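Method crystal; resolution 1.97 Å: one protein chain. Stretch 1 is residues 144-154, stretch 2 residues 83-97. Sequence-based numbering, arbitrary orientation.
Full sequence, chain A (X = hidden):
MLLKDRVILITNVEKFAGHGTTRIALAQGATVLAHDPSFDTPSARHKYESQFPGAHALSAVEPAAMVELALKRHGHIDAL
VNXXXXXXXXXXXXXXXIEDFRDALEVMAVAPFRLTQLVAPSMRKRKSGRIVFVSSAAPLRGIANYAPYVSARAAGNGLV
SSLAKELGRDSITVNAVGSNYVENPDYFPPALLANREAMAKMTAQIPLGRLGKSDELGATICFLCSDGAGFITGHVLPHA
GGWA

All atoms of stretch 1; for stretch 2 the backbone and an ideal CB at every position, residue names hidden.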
# COMPACT_ATOMS: atom_id res chain seq x y z
N ALA A 144 -6.71 17.29 -2.86
CA ALA A 144 -7.55 18.01 -3.84
C ALA A 144 -6.87 19.33 -4.21
O ALA A 144 -6.27 19.99 -3.34
CB ALA A 144 -8.94 18.26 -3.33
N ASN A 145 -6.95 19.67 -5.50
CA ASN A 145 -6.39 20.94 -6.01
C ASN A 145 -4.86 21.02 -6.08
O ASN A 145 -4.33 22.08 -6.48
CB ASN A 145 -7.03 22.19 -5.34
CG ASN A 145 -8.52 22.10 -5.32
OD1 ASN A 145 -9.09 21.89 -6.34
ND2 ASN A 145 -9.18 22.29 -4.13
N TYR A 146 -4.15 19.91 -5.83
CA TYR A 146 -2.74 19.93 -5.96
C TYR A 146 -2.26 18.74 -6.78
O TYR A 146 -1.20 18.24 -6.54
CB TYR A 146 -2.04 19.92 -4.62
CG TYR A 146 -2.26 21.23 -3.89
CD1 TYR A 146 -3.46 21.47 -3.24
CD2 TYR A 146 -1.32 22.19 -3.91
CE1 TYR A 146 -3.73 22.66 -2.55
CE2 TYR A 146 -1.52 23.36 -3.23
CZ TYR A 146 -2.74 23.57 -2.54
OH TYR A 146 -2.96 24.80 -1.95
N ALA A 147 -3.12 18.22 -7.66
CA ALA A 147 -2.79 16.97 -8.25
C ALA A 147 -1.50 16.97 -9.06
O ALA A 147 -0.79 15.99 -9.10
CB ALA A 147 -3.95 16.54 -9.12
N PRO A 148 -1.22 18.07 -9.78
CA PRO A 148 0.13 18.10 -10.46
C PRO A 148 1.34 17.92 -9.52
O PRO A 148 2.22 17.08 -9.85
CB PRO A 148 0.15 19.43 -11.19
CG PRO A 148 -1.34 19.67 -11.44
CD PRO A 148 -1.90 19.35 -10.04
N TYR A 149 1.31 18.61 -8.41
CA TYR A 149 2.33 18.45 -7.41
C TYR A 149 2.39 16.97 -6.91
O TYR A 149 3.48 16.36 -6.80
CB TYR A 149 2.07 19.37 -6.23
CG TYR A 149 3.08 19.12 -5.13
CD1 TYR A 149 4.39 19.59 -5.20
CD2 TYR A 149 2.77 18.33 -4.04
CE1 TYR A 149 5.30 19.31 -4.16
CE2 TYR A 149 3.73 18.07 -3.07
CZ TYR A 149 4.96 18.59 -3.15
OH TYR A 149 5.88 18.27 -2.15
N VAL A 150 1.25 16.41 -6.59
CA VAL A 150 1.20 15.09 -5.97
C VAL A 150 1.71 14.05 -6.97
O VAL A 150 2.44 13.11 -6.66
CB VAL A 150 -0.23 14.77 -5.43
CG1 VAL A 150 -0.27 13.36 -4.86
CG2 VAL A 150 -0.61 15.75 -4.33
N SER A 151 1.27 14.22 -8.21
CA SER A 151 1.63 13.34 -9.28
C SER A 151 3.15 13.37 -9.50
O SER A 151 3.78 12.31 -9.66
CB SER A 151 0.87 13.73 -10.60
OG SER A 151 1.44 12.96 -11.73
N ALA A 152 3.75 14.54 -9.48
CA ALA A 152 5.20 14.60 -9.67
C ALA A 152 5.93 13.97 -8.50
O ALA A 152 6.93 13.34 -8.71
CB ALA A 152 5.63 16.05 -9.83
N ARG A 153 5.45 14.12 -7.26
CA ARG A 153 6.04 13.41 -6.10
C ARG A 153 5.85 11.92 -6.27
O ARG A 153 6.69 11.14 -5.92
CB ARG A 153 5.35 13.83 -4.83
CG ARG A 153 5.79 15.21 -4.38
CD ARG A 153 7.25 15.25 -4.03
NE ARG A 153 7.74 16.45 -3.36
CZ ARG A 153 9.04 16.69 -3.17
NH1 ARG A 153 10.00 15.92 -3.68
NH2 ARG A 153 9.38 17.76 -2.54
N ALA A 154 4.67 11.53 -6.76
CA ALA A 154 4.47 10.08 -7.05
C ALA A 154 5.52 9.56 -8.07
O ALA A 154 5.90 8.43 -7.97
CB ALA A 154 3.08 9.83 -7.61
N UNK A 83 17.65 15.74 -2.44
CA UNK A 83 16.81 16.65 -1.74
C UNK A 83 16.20 17.62 -2.77
O UNK A 83 16.80 18.56 -3.20
CB UNK A 83 17.59 17.38 -0.65
N UNK A 84 15.02 17.26 -3.25
CA UNK A 84 14.38 17.88 -4.40
C UNK A 84 13.04 18.48 -3.96
O UNK A 84 12.27 17.84 -3.22
CB UNK A 84 14.18 16.87 -5.53
N UNK A 85 12.81 19.73 -4.39
CA UNK A 85 11.62 20.48 -4.02
C UNK A 85 11.25 21.53 -5.05
O UNK A 85 12.08 22.32 -5.39
CB UNK A 85 11.82 21.15 -2.66
N UNK A 86 10.03 21.40 -5.56
CA UNK A 86 9.34 22.37 -6.43
C UNK A 86 8.05 22.82 -5.69
O UNK A 86 7.50 22.01 -4.91
CB UNK A 86 9.02 21.76 -7.80
N UNK A 87 7.60 24.08 -5.87
CA UNK A 87 6.45 24.54 -5.09
C UNK A 87 5.19 23.70 -5.33
O UNK A 87 5.01 23.19 -6.45
CB UNK A 87 6.16 26.00 -5.42
N UNK A 88 4.41 23.48 -4.27
CA UNK A 88 3.17 22.84 -4.41
C UNK A 88 2.20 23.97 -4.82
O UNK A 88 1.73 24.72 -3.95
CB UNK A 88 2.76 22.11 -3.13
N UNK A 89 1.95 24.12 -6.12
CA UNK A 89 1.01 25.15 -6.58
C UNK A 89 -0.41 24.72 -6.51
O UNK A 89 -0.79 23.59 -6.94
CB UNK A 89 1.33 25.56 -8.02
N UNK A 90 -1.25 25.60 -5.97
CA UNK A 90 -2.71 25.33 -5.94
C UNK A 90 -3.07 25.36 -7.38
O UNK A 90 -2.86 26.35 -8.07
CB UNK A 90 -3.52 26.33 -5.11
N UNK A 91 -3.62 24.26 -7.88
CA UNK A 91 -3.86 24.07 -9.30
C UNK A 91 -5.08 23.20 -9.55
O UNK A 91 -4.90 22.02 -9.98
CB UNK A 91 -2.63 23.45 -9.97
N UNK A 92 -6.28 23.71 -9.20
CA UNK A 92 -7.51 22.96 -9.67
C UNK A 92 -7.47 22.68 -11.16
O UNK A 92 -6.85 23.46 -11.91
CB UNK A 92 -8.78 23.75 -9.36
N UNK A 93 -8.09 21.57 -11.62
CA UNK A 93 -8.19 21.25 -13.05
C UNK A 93 -8.35 22.43 -13.95
O UNK A 93 -7.62 22.53 -14.94
CB UNK A 93 -9.37 20.30 -13.29
N UNK A 94 -9.29 23.29 -13.62
CA UNK A 94 -9.67 24.44 -14.43
C UNK A 94 -8.64 25.50 -14.49
O UNK A 94 -8.72 26.33 -15.37
CB UNK A 94 -10.97 25.05 -13.91
N UNK A 95 -7.68 25.57 -13.58
CA UNK A 95 -6.65 26.61 -13.64
C UNK A 95 -5.23 26.05 -13.83
O UNK A 95 -4.34 26.81 -14.05
CB UNK A 95 -6.70 27.45 -12.36
N UNK A 96 -5.01 24.73 -13.75
CA UNK A 96 -3.69 24.18 -13.69
C UNK A 96 -3.02 24.47 -15.03
O UNK A 96 -3.67 24.37 -16.04
CB UNK A 96 -3.72 22.68 -13.37
N UNK A 97 -1.73 24.83 -14.98
CA UNK A 97 -0.99 25.06 -16.21
C UNK A 97 -0.11 23.85 -16.50
O UNK A 97 0.70 23.40 -15.69
CB UNK A 97 -0.15 26.33 -16.11

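The stretch has no regular helix or strand. Its residues 84-92 run beside stretch 1 from Arg153 to Asn145, and the chain turns at 93-95.

At position 83 the CA-to-CB bond points away from stretch 1, and nothing of that stretch lies near the ideal CB. Many side chains would fit. It is Asn83, hydrogen-bonded elsewhere in the structure.

At position 84 the backbone carbonyl faces the guanidinium of Arg153. Arg153 NH1 and NH2 each donate to O of residue 84, both at 3.0 Å, so this contact does not depend on the side chain. The ideal CB is 4.7 Å from Arg153 NH1; an acidic or polar residue would suit the charge, but small ones would also fit. It is Asp84. Its carboxylate makes no salt bridge to Arg153.

At position 85 CA-to-CB points sideways, and the ideal CB is 4.2 Å from Arg153 NH2. A small residue would lie comfortably beside the guanidinium. It is Ala85.

At position 86 the ideal CB touches nothing of stretch 1, so size is little restricted. O of residue 86 lies at the edge of the Tyr149 ring, 3.6 Å from Tyr149 CE1. It is Tyr86, with chi1 t.

At position 87 CA-to-CB points away, and phi of -60° would allow proline among many others. It is Pro87.

Position 88 is close-packed. The ideal CB is 3.6 Å from Tyr149 CG and 4.2 Å from Tyr146 CD2. A small apolar side chain suits a place over the Tyr149 ring and beside Tyr146. It is Ala88. Its CB sits over the face of the Tyr149 ring, 3.8 Å from the centroid, in a CH-pi contact, and its O lies at the edge of the Tyr146 ring.

At position 89 CA-to-CB points away, so a large side chain is possible. It is Leu89. Its carbonyl O accepts from water 1 at 2.6 Å, and that water accepts from Tyr149 N at 3.3 Å.

At position 90 CA lies over the face of the Tyr146 ring, 4.0 Å from the centroid, and the ideal CB is 3.6 Å from Tyr146 OH. A long or polar chain could continue past the hydroxyl. It is Lys90, exposed and largely extended.

At position 91 the backbone N donates to Asn145 O at 2.7 Å, a nearly straight bond. The ideal CB is 4.2 Å from Pro148 CD, so a small apolar residue suits. It is Ala91. Its O accepts from water 2, which accepts from Ala147 N at 2.9 Å.

At position 92 phi is -51° and the ideal CB is 3.6 Å from Asn145 OD1. Proline is one possibility. It is Pro92.

Positions 93, 94 and 95 do not touch stretch 1. Nothing of stretch 1 restricts them, so many side chains would fit. They are Leu93, Gly94 and Glu95.

CA-to-CB at 96 points toward stretch 1, and the ideal CB is 4.3 Å from Pro148 CG. Small and apolar fits: Ala96.

At position 97 CA-to-CB points away, so many side chains would fit. It is Arg97, at the N-cap position, right before a helix.

Stretch 2, residues 83-97: NDAYPALKAPLGEAR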
# COMPACT_ATOMS: atom_id res chain seq x y z
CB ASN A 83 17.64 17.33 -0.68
CG ASN A 83 16.89 18.42 0.05
OD1 ASN A 83 15.84 18.17 0.67
ND2 ASN A 83 17.43 19.61 0.01
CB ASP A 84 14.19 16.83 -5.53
CG ASP A 84 15.49 16.09 -5.80
OD1 ASP A 84 16.42 16.73 -6.32
OD2 ASP A 84 15.59 14.90 -5.40
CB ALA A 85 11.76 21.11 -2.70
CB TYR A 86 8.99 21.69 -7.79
CG TYR A 86 8.34 22.58 -8.83
CD1 TYR A 86 9.08 23.43 -9.65
CD2 TYR A 86 6.95 22.66 -8.90
CE1 TYR A 86 8.46 24.31 -10.57
CE2 TYR A 86 6.31 23.50 -9.83
CZ TYR A 86 7.07 24.30 -10.66
OH TYR A 86 6.38 25.10 -11.51
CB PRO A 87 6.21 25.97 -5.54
CG PRO A 87 7.51 26.39 -6.13
CD PRO A 87 8.21 25.18 -6.66
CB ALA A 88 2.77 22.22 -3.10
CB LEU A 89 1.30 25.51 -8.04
CG LEU A 89 2.75 25.84 -8.33
CD1 LEU A 89 3.08 25.93 -9.87
CD2 LEU A 89 3.09 27.15 -7.65
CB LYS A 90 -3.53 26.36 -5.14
CG LYS A 90 -4.99 25.95 -4.91
CD LYS A 90 -5.77 26.80 -3.86
CE LYS A 90 -7.15 26.13 -3.62
NZ LYS A 90 -8.05 26.41 -4.79
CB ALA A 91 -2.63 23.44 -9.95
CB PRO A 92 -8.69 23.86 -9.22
CG PRO A 92 -8.06 25.18 -8.89
CD PRO A 92 -6.60 25.07 -8.72
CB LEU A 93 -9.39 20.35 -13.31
CG LEU A 93 -9.00 18.91 -13.10
CD1 LEU A 93 -10.27 18.11 -13.18
CD2 LEU A 93 -7.97 18.28 -14.03
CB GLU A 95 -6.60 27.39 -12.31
CG GLU A 95 -7.90 28.07 -11.92
CD GLU A 95 -7.87 28.52 -10.40
OE1 GLU A 95 -6.80 28.91 -9.91
OE2 GLU A 95 -8.89 28.41 -9.68
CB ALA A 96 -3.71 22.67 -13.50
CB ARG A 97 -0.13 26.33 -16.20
CG ARG A 97 -0.88 27.59 -15.78
CD ARG A 97 -0.05 28.92 -15.83
NE ARG A 97 1.38 28.72 -15.55
CZ ARG A 97 2.30 29.68 -15.37
NH1 ARG A 97 2.00 30.98 -15.43
NH2 ARG A 97 3.54 29.32 -15.13
O HOH W 1 0.24 21.68 -8.45
O HOH W 2 -5.36 19.52 -9.01
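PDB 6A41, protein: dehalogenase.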